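Local coordinates for capsular polysaccharide biosynthesis protein (PDB 4BQN) that binds coenzyme A and probably transfers acetyl groups in the biosynthesis of capsular polysaccharide, at residues K21-C26 against R213-L218; V36-C41 against A54-K59; G127-D132 against E275-F280; G146-I151 against V302-R307; D184-N189 against R194-M199. The protein carries 1 engineered substitution. One frame throughout, in Å; residues are numbered along the deposited sequence.

Overall arrangement
All five contacts are largely buried, and no hydrogen bond joins the paired segments, which meet by van der Waals packing. Contacts 1 and 2 lie at the parallel sheet, one between two helices, the other between a loop and a helix end. Contacts 3 and 4 belong to the helical part on the opposite side of the chain's centre, and L306 of contact 4 packs on the helix of contact 3. Contact 5, nearest the centre, touches contact 1 through F185 and R213. Leucine and sulfur meet in contact 1, methyls and a thioether in contact 2, a phenylalanine and small aliphatics in contact 3, small residues with a buried hydroxyl in contact 4, and a leucine among helix backbone and rings in contact 5.

Contact 1 of 5, residues K21-C26 against R213-L218; sequences KMLNSC and RCMLAL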
# COMPACT_ATOMS: atom_id res chain seq x y z
N LYS A 21 5.61 -14.78 2.26
CA LYS A 21 5.37 -15.32 3.59
C LYS A 21 3.98 -15.97 3.64
O LYS A 21 3.81 -17.07 4.19
CB LYS A 21 5.51 -14.21 4.64
CG LYS A 21 5.54 -14.68 6.09
CD LYS A 21 6.89 -15.27 6.49
CE LYS A 21 7.92 -14.19 6.80
NZ LYS A 21 9.23 -14.79 7.16
N MET A 22 2.99 -15.29 3.07
CA MET A 22 1.64 -15.82 3.10
C MET A 22 1.53 -17.10 2.28
O MET A 22 0.99 -18.09 2.76
CB MET A 22 0.66 -14.74 2.60
CG MET A 22 -0.81 -15.08 2.80
SD MET A 22 -1.25 -15.32 4.52
CE MET A 22 -1.37 -13.63 5.10
N LEU A 23 2.05 -17.08 1.05
CA LEU A 23 2.03 -18.28 0.20
C LEU A 23 2.72 -19.48 0.85
O LEU A 23 2.18 -20.60 0.83
CB LEU A 23 2.64 -18.01 -1.16
CG LEU A 23 1.77 -17.14 -2.09
CD1 LEU A 23 2.62 -16.62 -3.24
CD2 LEU A 23 0.55 -17.92 -2.60
N ASN A 24 3.87 -19.24 1.47
CA ASN A 24 4.62 -20.32 2.12
C ASN A 24 3.85 -20.94 3.28
O ASN A 24 4.13 -22.07 3.66
CB ASN A 24 5.96 -19.79 2.63
CG ASN A 24 6.97 -19.59 1.52
OD1 ASN A 24 6.75 -19.98 0.36
ND2 ASN A 24 8.11 -18.99 1.86
N SER A 25 2.88 -20.21 3.83
CA SER A 25 2.06 -20.72 4.94
C SER A 25 0.91 -21.64 4.50
O SER A 25 0.24 -22.21 5.35
CB SER A 25 1.53 -19.56 5.80
OG SER A 25 0.33 -19.01 5.27
N CYS A 26 0.71 -21.79 3.20
CA CYS A 26 -0.28 -22.72 2.65
C CYS A 26 0.41 -24.06 2.37
O CYS A 26 1.31 -24.12 1.53
CB CYS A 26 -0.87 -22.17 1.36
SG CYS A 26 -1.96 -23.35 0.52
N ARG A 213 -5.58 -15.54 -4.94
CA ARG A 213 -5.68 -15.29 -6.38
C ARG A 213 -4.41 -15.73 -7.10
O ARG A 213 -4.49 -16.20 -8.23
CB ARG A 213 -6.02 -13.84 -6.70
CG ARG A 213 -7.21 -13.24 -5.93
CD ARG A 213 -8.46 -14.11 -5.90
NE ARG A 213 -9.47 -13.52 -5.02
CZ ARG A 213 -10.30 -12.52 -5.36
NH1 ARG A 213 -10.26 -11.99 -6.59
NH2 ARG A 213 -11.17 -12.07 -4.46
N CYS A 214 -3.26 -15.60 -6.46
CA CYS A 214 -2.04 -16.13 -7.03
C CYS A 214 -2.14 -17.64 -7.21
O CYS A 214 -1.77 -18.17 -8.25
CB CYS A 214 -0.84 -15.80 -6.15
SG CYS A 214 -0.39 -14.06 -6.12
N MET A 215 -2.63 -18.33 -6.18
CA MET A 215 -2.75 -19.79 -6.28
C MET A 215 -3.72 -20.20 -7.37
O MET A 215 -3.47 -21.18 -8.07
CB MET A 215 -3.14 -20.41 -4.94
CG MET A 215 -2.00 -20.36 -3.91
SD MET A 215 -2.30 -21.29 -2.40
CE MET A 215 -2.47 -22.95 -3.08
N LEU A 216 -4.82 -19.46 -7.54
CA LEU A 216 -5.76 -19.78 -8.62
C LEU A 216 -5.09 -19.61 -9.97
O LEU A 216 -5.29 -20.43 -10.86
CB LEU A 216 -7.02 -18.91 -8.54
CG LEU A 216 -7.86 -19.14 -7.29
CD1 LEU A 216 -8.94 -18.09 -7.14
CD2 LEU A 216 -8.50 -20.53 -7.28
N ALA A 217 -4.28 -18.56 -10.11
CA ALA A 217 -3.57 -18.30 -11.37
C ALA A 217 -2.58 -19.41 -11.70
O ALA A 217 -2.32 -19.69 -12.87
CB ALA A 217 -2.84 -16.96 -11.29
N LEU A 218 -2.04 -20.04 -10.66
CA LEU A 218 -1.13 -21.17 -10.82
C LEU A 218 -1.82 -22.51 -11.08
O LEU A 218 -1.14 -23.51 -11.36
CB LEU A 218 -0.23 -21.28 -9.58
CG LEU A 218 0.74 -20.11 -9.40
CD1 LEU A 218 1.42 -20.25 -8.05
CD2 LEU A 218 1.78 -20.08 -10.52
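M215 and L23 carry most of this helix-to-helix contact, with C26 adding a second point of touch in the turn between helices 15-24 and 27-32. The two longer side chains slide past each other in opposite directions, and the L23 CD2 branch rests on M215 CG at 3.8 Å. A looser touch, 4.4 Å from L23 CD2 to C214 CB, extends the patch to the preceding residue of helix 204-217. The far end of M215 serves a different partner. With CG anti to the carbonyl carbon (chi1 -71°) and an extended chi2 (-171°), SD is carried to 3.6 Å from C26 SG, and the bend at chi3 (61°) lays CE beside that sulfur. C26 holds the N-cap position of helix 27-32, and its sulfur caps a backbone N of that helix. F29, one turn on, receives both L23 and M215, while L64 of strand 62-65 lies against L23, so the contact sits beside the parallel sheet. Close by, S25 OG donates to M22 O at 2.8 Å, in the carbonyl plane on a lone pair, and is also hydrogen-bonded to D228 N. The helices are thus joined by dispersion among carbon and polarisable sulfur atoms, the two sulfurs meeting directly.

Contact 2 of 5, residues V36-C41 against A54-K59; sequences VEMEPC and AETIPK
No ring or other flat group takes part where V36 and M38 meet T56 and I57, so there are no faces or edges to fill and the fit is made by methyl groups and a thioether. T56 CG2 is the hub, with V36 CG1 3.7 Å away and M38 CG at 4.2 Å on the same methyl. V36 and T56 run past one another in opposite senses. M38 then crosses I57 at about a right angle, SD lying 4.1 Å from I57 CG1 and CE 4.1 Å from I57 CD1. The rotation of T56 (chi1 -59°) separates its two branches: the hydroxyl is bound to H52 ND1 one turn back, leaving the methyl to the apolar contact. M38 also packs on S9 and Y11 of strand 6-11. The arrangement is a piece of parallel alpha/beta architecture: the chain leaving edge strand 33-35 is covered by the end of helix 46-56, which leads on to strand 62-65.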
# COMPACT_ATOMS: atom_id res chain seq x y z
N VAL A 36 13.06 -18.56 -3.30
CA VAL A 36 14.40 -17.97 -3.36
C VAL A 36 14.15 -16.47 -3.16
O VAL A 36 13.57 -15.82 -4.03
CB VAL A 36 15.11 -18.25 -4.70
CG1 VAL A 36 16.52 -17.68 -4.70
CG2 VAL A 36 15.13 -19.76 -4.98
N GLU A 37 14.56 -15.93 -2.01
CA GLU A 37 14.20 -14.56 -1.63
C GLU A 37 14.87 -13.48 -2.48
O GLU A 37 16.06 -13.56 -2.75
CB GLU A 37 14.56 -14.30 -0.16
CG GLU A 37 13.75 -15.08 0.85
CD GLU A 37 14.27 -14.91 2.26
OE1 GLU A 37 15.45 -14.52 2.41
OE2 GLU A 37 13.51 -15.16 3.21
N MET A 38 14.10 -12.47 -2.88
CA MET A 38 14.66 -11.25 -3.49
C MET A 38 14.28 -10.06 -2.63
O MET A 38 13.12 -9.91 -2.23
CB MET A 38 14.12 -11.04 -4.91
CG MET A 38 14.78 -11.95 -5.93
SD MET A 38 14.21 -11.65 -7.61
CE MET A 38 14.72 -9.96 -7.92
N GLU A 39 15.26 -9.20 -2.38
CA GLU A 39 15.00 -7.96 -1.66
C GLU A 39 14.02 -7.11 -2.46
O GLU A 39 14.09 -7.06 -3.68
CB GLU A 39 16.31 -7.17 -1.46
CG GLU A 39 17.33 -7.86 -0.56
CD GLU A 39 18.14 -8.94 -1.28
OE1 GLU A 39 18.08 -9.04 -2.52
OE2 GLU A 39 18.86 -9.69 -0.59
N PRO A 40 13.10 -6.42 -1.77
CA PRO A 40 12.15 -5.59 -2.51
C PRO A 40 12.78 -4.35 -3.16
O PRO A 40 13.92 -3.99 -2.88
CB PRO A 40 11.10 -5.22 -1.45
CG PRO A 40 11.77 -5.43 -0.14
CD PRO A 40 12.79 -6.52 -0.34
N CYS A 41 12.02 -3.71 -4.04
CA CYS A 41 12.51 -2.67 -4.93
C CYS A 41 13.05 -1.44 -4.20
O CYS A 41 13.91 -0.75 -4.73
CB CYS A 41 11.40 -2.26 -5.91
SG CYS A 41 9.93 -1.51 -5.15
N ALA A 54 21.71 -12.29 -12.50
CA ALA A 54 22.67 -13.28 -12.97
C ALA A 54 22.39 -14.70 -12.45
O ALA A 54 22.60 -15.68 -13.18
CB ALA A 54 24.08 -12.86 -12.59
N GLU A 55 21.95 -14.80 -11.20
CA GLU A 55 21.99 -16.08 -10.48
C GLU A 55 20.63 -16.57 -9.98
O GLU A 55 20.43 -17.76 -9.77
CB GLU A 55 22.96 -16.00 -9.30
CG GLU A 55 24.42 -15.79 -9.69
CD GLU A 55 25.35 -15.66 -8.49
OE1 GLU A 55 24.94 -16.02 -7.36
OE2 GLU A 55 26.50 -15.20 -8.67
N THR A 56 19.71 -15.65 -9.73
CA THR A 56 18.42 -16.03 -9.17
C THR A 56 17.39 -16.24 -10.27
O THR A 56 16.87 -17.34 -10.45
CB THR A 56 17.90 -14.98 -8.18
OG1 THR A 56 18.84 -14.82 -7.12
CG2 THR A 56 16.54 -15.37 -7.61
N ILE A 57 17.10 -15.17 -11.00
CA ILE A 57 16.02 -15.18 -11.98
C ILE A 57 16.19 -16.25 -13.08
O ILE A 57 15.22 -16.92 -13.41
CB ILE A 57 15.76 -13.76 -12.53
CG1 ILE A 57 15.22 -12.88 -11.39
CG2 ILE A 57 14.77 -13.79 -13.69
CD1 ILE A 57 15.23 -11.39 -11.69
N PRO A 58 17.41 -16.43 -13.62
CA PRO A 58 17.55 -17.46 -14.66
C PRO A 58 17.29 -18.90 -14.17
O PRO A 58 17.16 -19.81 -14.99
CB PRO A 58 19.00 -17.31 -15.12
CG PRO A 58 19.32 -15.87 -14.83
CD PRO A 58 18.64 -15.61 -13.51
N LYS A 59 17.22 -19.10 -12.86
CA LYS A 59 16.93 -20.41 -12.29
C LYS A 59 15.48 -20.59 -11.80
O LYS A 59 15.13 -21.65 -11.27
CB LYS A 59 17.91 -20.73 -11.15
CG LYS A 59 19.38 -20.72 -11.54
CD LYS A 59 20.26 -20.99 -10.33
CE LYS A 59 21.70 -20.57 -10.59
NZ LYS A 59 22.38 -20.15 -9.34

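Contact 3 of 5, residues G127-D132 against E275-F280; sequences GAVVMD and EQFEWF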
# COMPACT_ATOMS: atom_id res chain seq x y z
N GLY A 127 -1.83 21.02 4.09
CA GLY A 127 -2.68 22.09 3.56
C GLY A 127 -3.06 23.13 4.59
O GLY A 127 -3.06 24.33 4.31
N ALA A 128 -3.37 22.67 5.80
CA ALA A 128 -3.67 23.58 6.91
C ALA A 128 -2.47 24.46 7.26
O ALA A 128 -2.64 25.67 7.49
CB ALA A 128 -4.13 22.78 8.12
N VAL A 129 -1.27 23.88 7.29
CA VAL A 129 -0.04 24.65 7.55
C VAL A 129 0.13 25.75 6.50
O VAL A 129 0.42 26.90 6.83
CB VAL A 129 1.19 23.71 7.59
CG1 VAL A 129 2.50 24.49 7.54
CG2 VAL A 129 1.14 22.84 8.83
N VAL A 130 -0.08 25.41 5.23
CA VAL A 130 0.01 26.39 4.15
C VAL A 130 -1.01 27.52 4.33
O VAL A 130 -0.68 28.68 4.06
CB VAL A 130 -0.12 25.73 2.76
CG1 VAL A 130 -0.23 26.77 1.65
CG2 VAL A 130 1.07 24.81 2.51
N MET A 131 -2.21 27.18 4.80
CA MET A 131 -3.36 28.07 5.01
C MET A 131 -3.24 28.90 6.31
O MET A 131 -4.16 29.66 6.65
CB MET A 131 -4.62 27.19 5.08
CG MET A 131 -5.96 27.86 4.78
SD MET A 131 -7.34 26.69 4.89
CE MET A 131 -8.73 27.77 4.54
N ASP A 132 -2.16 28.68 7.05
CA ASP A 132 -1.92 29.29 8.37
C ASP A 132 -3.00 28.93 9.40
O ASP A 132 -3.34 29.73 10.28
CB ASP A 132 -1.70 30.81 8.27
CG ASP A 132 -0.27 31.17 7.87
OD1 ASP A 132 0.66 30.39 8.16
OD2 ASP A 132 -0.09 32.25 7.27
N GLU A 275 2.03 16.56 16.46
CA GLU A 275 3.39 16.29 15.98
C GLU A 275 3.52 16.39 14.46
O GLU A 275 4.55 16.77 13.94
CB GLU A 275 3.88 14.93 16.49
CG GLU A 275 4.18 14.90 17.99
CD GLU A 275 4.65 13.55 18.50
OE1 GLU A 275 5.05 12.69 17.69
OE2 GLU A 275 4.63 13.35 19.74
N GLN A 276 2.45 16.06 13.75
CA GLN A 276 2.43 16.27 12.29
C GLN A 276 2.60 17.75 11.96
O GLN A 276 3.38 18.12 11.08
CB GLN A 276 1.14 15.72 11.66
CG GLN A 276 1.06 14.20 11.68
CD GLN A 276 1.97 13.57 10.65
OE1 GLN A 276 1.93 13.92 9.47
NE2 GLN A 276 2.82 12.64 11.09
N PHE A 277 1.86 18.61 12.67
CA PHE A 277 2.05 20.06 12.48
C PHE A 277 3.50 20.46 12.73
O PHE A 277 4.09 21.18 11.92
CB PHE A 277 1.11 20.87 13.39
CG PHE A 277 -0.24 21.12 12.78
CD1 PHE A 277 -0.47 22.25 11.98
CD2 PHE A 277 -1.29 20.22 12.98
CE1 PHE A 277 -1.70 22.48 11.41
CE2 PHE A 277 -2.53 20.46 12.41
CZ PHE A 277 -2.73 21.57 11.61
N GLU A 278 4.07 19.96 13.82
CA GLU A 278 5.44 20.31 14.18
C GLU A 278 6.42 19.84 13.11
O GLU A 278 7.36 20.55 12.76
CB GLU A 278 5.77 19.74 15.56
CG GLU A 278 4.97 20.44 16.65
CD GLU A 278 4.82 19.67 17.95
OE1 GLU A 278 5.38 18.57 18.09
OE2 GLU A 278 4.13 20.20 18.85
N TRP A 279 6.16 18.67 12.54
CA TRP A 279 7.02 18.11 11.50
C TRP A 279 6.97 19.00 10.24
O TRP A 279 8.02 19.39 9.73
CB TRP A 279 6.60 16.67 11.20
CG TRP A 279 7.58 15.96 10.30
CD1 TRP A 279 8.70 15.27 10.70
CD2 TRP A 279 7.54 15.88 8.87
NE1 TRP A 279 9.36 14.77 9.60
CE2 TRP A 279 8.67 15.12 8.47
CE3 TRP A 279 6.66 16.36 7.89
CZ2 TRP A 279 8.95 14.85 7.13
CZ3 TRP A 279 6.95 16.08 6.54
CH2 TRP A 279 8.09 15.34 6.18
N PHE A 280 5.77 19.34 9.77
CA PHE A 280 5.67 20.19 8.59
C PHE A 280 6.26 21.59 8.81
O PHE A 280 6.83 22.17 7.88
CB PHE A 280 4.24 20.31 8.11
CG PHE A 280 3.72 19.08 7.41
CD1 PHE A 280 4.23 18.70 6.16
CD2 PHE A 280 2.71 18.31 7.99
CE1 PHE A 280 3.75 17.58 5.51
CE2 PHE A 280 2.22 17.19 7.33
CZ PHE A 280 2.73 16.82 6.10
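V129 and A128 meet F277 in a helix-to-helix packing that joins the last turn of helix 123-130 to helix 269-281. The tight part is aromatic against aliphatic. V129 CG2 stands 3.6 Å from F277 CD1 and 3.9 Å from F277 CE1, while A128 CB takes the far end of the ring, 4.0 Å from F277 CZ. Both methyls approach the ring obliquely. V129 splits its two branches, CG1 lying anti to the backbone N (chi1 167°) and CG2 anti to the carbonyl carbon, and it is CG2 that goes into the interface. Y138 adds an edge-to-face neighbour to the F277 ring.

Toward the helix end the packing gives way to charged, exposed residues. D132 leaves helical geometry with positive phi in a Schellman motif that closes helix 123-130; its CB points away from helix 269-281, and OD1 forms a salt bridge with K285. E275 is exposed too and has a long, weak ion pair with K267. V130 packs on V288 and S289, so helix 123-130 also touches helix 285-296. F280 adds its base to the contact while its ring leads off to V288 and F291. Over one face of that ring, offset toward the rim, lies W279 CE3, 3.8 Å above the F280 plane, and V129 CG2 touches F280 CB at 4.1 Å.

Contact 4 of 5, residues G146-I151 against V302-R307; sequences GASLRI and VRTALR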
# COMPACT_ATOMS: atom_id res chain seq x y z
N GLY A 146 -14.01 15.17 9.17
CA GLY A 146 -14.58 13.83 9.01
C GLY A 146 -15.96 13.85 8.37
O GLY A 146 -16.30 12.98 7.56
N ALA A 147 -16.77 14.86 8.71
CA ALA A 147 -18.10 15.01 8.14
C ALA A 147 -18.01 15.30 6.65
O ALA A 147 -18.79 14.77 5.87
CB ALA A 147 -18.87 16.12 8.87
N SER A 148 -17.04 16.11 6.25
CA SER A 148 -16.83 16.40 4.83
C SER A 148 -16.44 15.14 4.07
O SER A 148 -16.99 14.83 3.01
CB SER A 148 -15.75 17.46 4.65
OG SER A 148 -15.62 17.80 3.28
N LEU A 149 -15.48 14.39 4.61
CA LEU A 149 -15.05 13.14 3.99
C LEU A 149 -16.22 12.16 3.89
O LEU A 149 -16.35 11.46 2.89
CB LEU A 149 -13.90 12.53 4.78
CG LEU A 149 -12.62 13.37 4.85
CD1 LEU A 149 -11.60 12.71 5.78
CD2 LEU A 149 -12.03 13.59 3.46
N ARG A 150 -17.07 12.12 4.92
CA ARG A 150 -18.22 11.21 4.90
C ARG A 150 -19.17 11.58 3.77
O ARG A 150 -19.64 10.69 3.03
CB ARG A 150 -18.95 11.19 6.24
CG ARG A 150 -20.24 10.38 6.19
CD ARG A 150 -20.61 9.96 7.59
NE ARG A 150 -21.70 8.99 7.59
CZ ARG A 150 -21.99 8.19 8.61
NH1 ARG A 150 -21.28 8.24 9.73
NH2 ARG A 150 -23.00 7.34 8.52
N ILE A 151 -19.46 12.86 3.61
CA ILE A 151 -20.28 13.31 2.49
C ILE A 151 -19.67 12.88 1.16
O ILE A 151 -20.40 12.51 0.22
CB ILE A 151 -20.50 14.84 2.55
CG1 ILE A 151 -21.43 15.18 3.73
CG2 ILE A 151 -21.05 15.39 1.24
CD1 ILE A 151 -21.40 16.63 4.17
N VAL A 302 -9.88 16.56 -0.66
CA VAL A 302 -8.90 17.14 0.25
C VAL A 302 -9.09 18.67 0.38
O VAL A 302 -9.22 19.21 1.47
CB VAL A 302 -7.48 16.77 -0.21
CG1 VAL A 302 -6.46 17.39 0.71
CG2 VAL A 302 -7.30 15.26 -0.23
N ARG A 303 -9.11 19.37 -0.76
CA ARG A 303 -9.35 20.83 -0.69
C ARG A 303 -10.76 21.13 -0.19
O ARG A 303 -10.97 22.13 0.49
CB ARG A 303 -9.09 21.56 -2.01
CG ARG A 303 -7.62 21.82 -2.30
CD ARG A 303 -7.43 22.75 -3.49
NE ARG A 303 -6.10 22.59 -4.08
CZ ARG A 303 -5.00 23.20 -3.64
NH1 ARG A 303 -5.06 24.03 -2.59
NH2 ARG A 303 -3.84 22.98 -4.25
N THR A 304 -11.72 20.27 -0.54
CA THR A 304 -13.09 20.45 -0.07
C THR A 304 -13.17 20.36 1.45
O THR A 304 -13.82 21.20 2.08
CB THR A 304 -14.03 19.44 -0.73
OG1 THR A 304 -14.12 19.74 -2.12
CG2 THR A 304 -15.43 19.49 -0.12
N ALA A 305 -12.51 19.37 2.04
CA ALA A 305 -12.49 19.23 3.50
C ALA A 305 -11.83 20.44 4.17
O ALA A 305 -12.33 20.95 5.17
CB ALA A 305 -11.80 17.94 3.92
N LEU A 306 -10.72 20.90 3.59
CA LEU A 306 -10.01 22.04 4.15
C LEU A 306 -10.91 23.29 4.14
O LEU A 306 -10.97 24.03 5.13
CB LEU A 306 -8.71 22.30 3.38
CG LEU A 306 -7.61 23.13 4.03
CD1 LEU A 306 -7.02 22.40 5.23
CD2 LEU A 306 -6.54 23.45 3.00
N ARG A 307 -11.62 23.49 3.02
CA ARG A 307 -12.51 24.64 2.86
C ARG A 307 -13.70 24.55 3.81
O ARG A 307 -14.03 25.52 4.51
CB ARG A 307 -12.99 24.75 1.40
CG ARG A 307 -14.11 25.76 1.18
CD ARG A 307 -14.62 25.79 -0.25
NE ARG A 307 -15.17 24.51 -0.70
CZ ARG A 307 -16.37 24.02 -0.36
NH1 ARG A 307 -17.17 24.69 0.46
NH2 ARG A 307 -16.75 22.85 -0.84
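S148 OG, gripped by a hydrogen bond from R308 NH1, presses into helix 302-307 where it crosses helix 146-151. No hydrogen bond joins the two segments themselves: the same oxygen simply rests 3.4 Å from A305 CA and 3.8 Å from T304 CG2. Its torsion, OG anti to the backbone N (chi1 -176°), carries it across to the partner helix. S148 CB follows, 4.0 Å from A305 CB, and L149 CD2 reaches that methyl at 4.4 Å from the neighbouring position. T304 CG2 lies beside the serine hydroxyl while T304 OG1 is bonded to R300 O one turn back. The axes of segments 146-151 and 302-307 come within 8.8 Å at an angle of 140°, closer to antiparallel than to perpendicular. The small side chains of S148 and A305 are consistent with their short CA-to-CA separation of 5.3 Å, and the buried hydroxyl is satisfied by an arginine from the next turn of helix 300-310, a polar tie that supplements a van der Waals crossing.

Contact 5 of 5, residues D184-N189 against R194-M199; sequences DFILAN and RLFYTM
Helix 183-189 ends at N189, and after four residues the chain comes back past it as a loop that turns a corner at Y197 before strand 201-202, with I186 and L195 the nearest pair at 7.3 Å between CA atoms. This is a local helix-to-loop packing, the chain folding back on a helix it has just left. L195 buries most surface, fitting against the last turn of the helix. Its CD1 lies against the helix backbone, 3.7 Å from I186 CA, and against N189 CB at 4.0 Å. The other branch, CD2, meets F185 CE2 at 4.0 Å, coming obliquely to the ring. Beyond it, F185 packs on L206 and E209 of helix 204-217, so the aromatic links this turn to the helix of contact 1.

N189 finishes the helix with its side chain folded back: ND2 donates to F185 O at 2.9 Å with an N-H...O angle of 168°, the acceptor lying in the amide plane. The same oxygen also takes N189 N, so two bonds grip it, and ND2 lies 3.2 Å above the F185 ring plane, offset toward its rim. N189 OD1 accepts from K193 NZ. F196, its side chain about 6 Å from those of the coenzyme A-binding residues H99 and N200, has its ring against W100. At its edge, near the ring plane, I186 CD1 touches F196 CE1 at 4.1 Å.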
# COMPACT_ATOMS: atom_id res chain seq x y z
N ASP A 184 -12.11 -5.76 -7.34
CA ASP A 184 -13.53 -5.92 -7.04
C ASP A 184 -13.73 -6.32 -5.58
O ASP A 184 -14.65 -5.84 -4.92
CB ASP A 184 -14.18 -6.96 -7.97
CG ASP A 184 -14.09 -6.57 -9.44
OD1 ASP A 184 -14.20 -5.37 -9.76
OD2 ASP A 184 -13.92 -7.48 -10.28
N PHE A 185 -12.85 -7.18 -5.09
CA PHE A 185 -12.87 -7.58 -3.70
C PHE A 185 -12.69 -6.38 -2.76
O PHE A 185 -13.43 -6.22 -1.79
CB PHE A 185 -11.77 -8.62 -3.43
CG PHE A 185 -11.71 -9.08 -2.01
CD1 PHE A 185 -12.59 -10.04 -1.53
CD2 PHE A 185 -10.79 -8.49 -1.12
CE1 PHE A 185 -12.55 -10.44 -0.21
CE2 PHE A 185 -10.75 -8.89 0.21
CZ PHE A 185 -11.63 -9.86 0.66
N ILE A 186 -11.72 -5.53 -3.06
CA ILE A 186 -11.48 -4.37 -2.19
C ILE A 186 -12.73 -3.47 -2.12
O ILE A 186 -13.19 -3.14 -1.03
CB ILE A 186 -10.24 -3.56 -2.62
CG1 ILE A 186 -8.97 -4.41 -2.44
CG2 ILE A 186 -10.15 -2.27 -1.80
CD1 ILE A 186 -7.73 -3.84 -3.11
N LEU A 187 -13.27 -3.09 -3.27
CA LEU A 187 -14.40 -2.17 -3.25
C LEU A 187 -15.57 -2.80 -2.51
O LEU A 187 -16.25 -2.12 -1.74
CB LEU A 187 -14.79 -1.76 -4.66
CG LEU A 187 -16.00 -0.82 -4.76
CD1 LEU A 187 -15.73 0.53 -4.10
CD2 LEU A 187 -16.47 -0.65 -6.20
N ALA A 188 -15.83 -4.08 -2.77
CA ALA A 188 -17.00 -4.73 -2.21
C ALA A 188 -16.90 -4.95 -0.71
O ALA A 188 -17.91 -5.01 -0.03
CB ALA A 188 -17.28 -6.04 -2.93
N ASN A 189 -15.68 -5.06 -0.19
CA ASN A 189 -15.49 -5.42 1.21
C ASN A 189 -14.95 -4.33 2.12
O ASN A 189 -14.91 -4.52 3.32
CB ASN A 189 -14.57 -6.64 1.32
CG ASN A 189 -15.22 -7.89 0.81
OD1 ASN A 189 -15.89 -8.60 1.57
ND2 ASN A 189 -15.06 -8.16 -0.48
N ARG A 194 -11.63 -4.35 7.61
CA ARG A 194 -10.48 -3.46 7.47
C ARG A 194 -9.45 -4.13 6.59
O ARG A 194 -8.83 -5.11 6.99
CB ARG A 194 -9.89 -3.14 8.84
CG ARG A 194 -8.81 -2.07 8.80
CD ARG A 194 -8.06 -1.95 10.12
NE ARG A 194 -8.92 -1.69 11.28
CZ ARG A 194 -9.21 -0.47 11.75
NH1 ARG A 194 -8.78 0.61 11.13
NH2 ARG A 194 -9.95 -0.33 12.85
N LEU A 195 -9.27 -3.61 5.38
CA LEU A 195 -8.41 -4.26 4.38
C LEU A 195 -7.01 -3.65 4.27
O LEU A 195 -6.12 -4.27 3.70
CB LEU A 195 -9.09 -4.24 3.01
CG LEU A 195 -10.41 -5.02 2.90
CD1 LEU A 195 -10.94 -4.92 1.47
CD2 LEU A 195 -10.24 -6.47 3.34
N PHE A 196 -6.83 -2.46 4.82
CA PHE A 196 -5.55 -1.74 4.79
C PHE A 196 -5.30 -1.11 6.15
O PHE A 196 -6.22 -0.48 6.69
CB PHE A 196 -5.52 -0.64 3.73
CG PHE A 196 -5.46 -1.15 2.32
CD1 PHE A 196 -6.60 -1.59 1.65
CD2 PHE A 196 -4.25 -1.16 1.63
CE1 PHE A 196 -6.54 -2.04 0.34
CE2 PHE A 196 -4.18 -1.60 0.30
CZ PHE A 196 -5.32 -2.06 -0.33
N TYR A 197 -4.07 -1.23 6.65
CA TYR A 197 -3.61 -0.48 7.83
C TYR A 197 -3.06 0.91 7.45
O TYR A 197 -3.13 1.87 8.24
CB TYR A 197 -2.49 -1.25 8.51
CG TYR A 197 -2.92 -2.50 9.23
CD1 TYR A 197 -3.94 -2.46 10.19
CD2 TYR A 197 -2.28 -3.72 8.99
CE1 TYR A 197 -4.33 -3.60 10.87
CE2 TYR A 197 -2.66 -4.87 9.68
CZ TYR A 197 -3.68 -4.81 10.62
OH TYR A 197 -4.08 -5.93 11.33
N THR A 198 -2.47 1.01 6.26
CA THR A 198 -2.07 2.27 5.65
C THR A 198 -2.40 2.12 4.17
O THR A 198 -2.71 0.99 3.72
CB THR A 198 -0.57 2.56 5.74
OG1 THR A 198 0.10 1.69 4.81
CG2 THR A 198 -0.03 2.30 7.16
N MET A 199 -2.33 3.21 3.41
CA MET A 199 -2.69 3.17 2.00
C MET A 199 -2.02 2.05 1.23
O MET A 199 -2.55 1.57 0.23
CB MET A 199 -2.38 4.51 1.33
CG MET A 199 -0.92 4.91 1.33
SD MET A 199 -0.80 6.62 0.77
CE MET A 199 0.96 6.76 0.52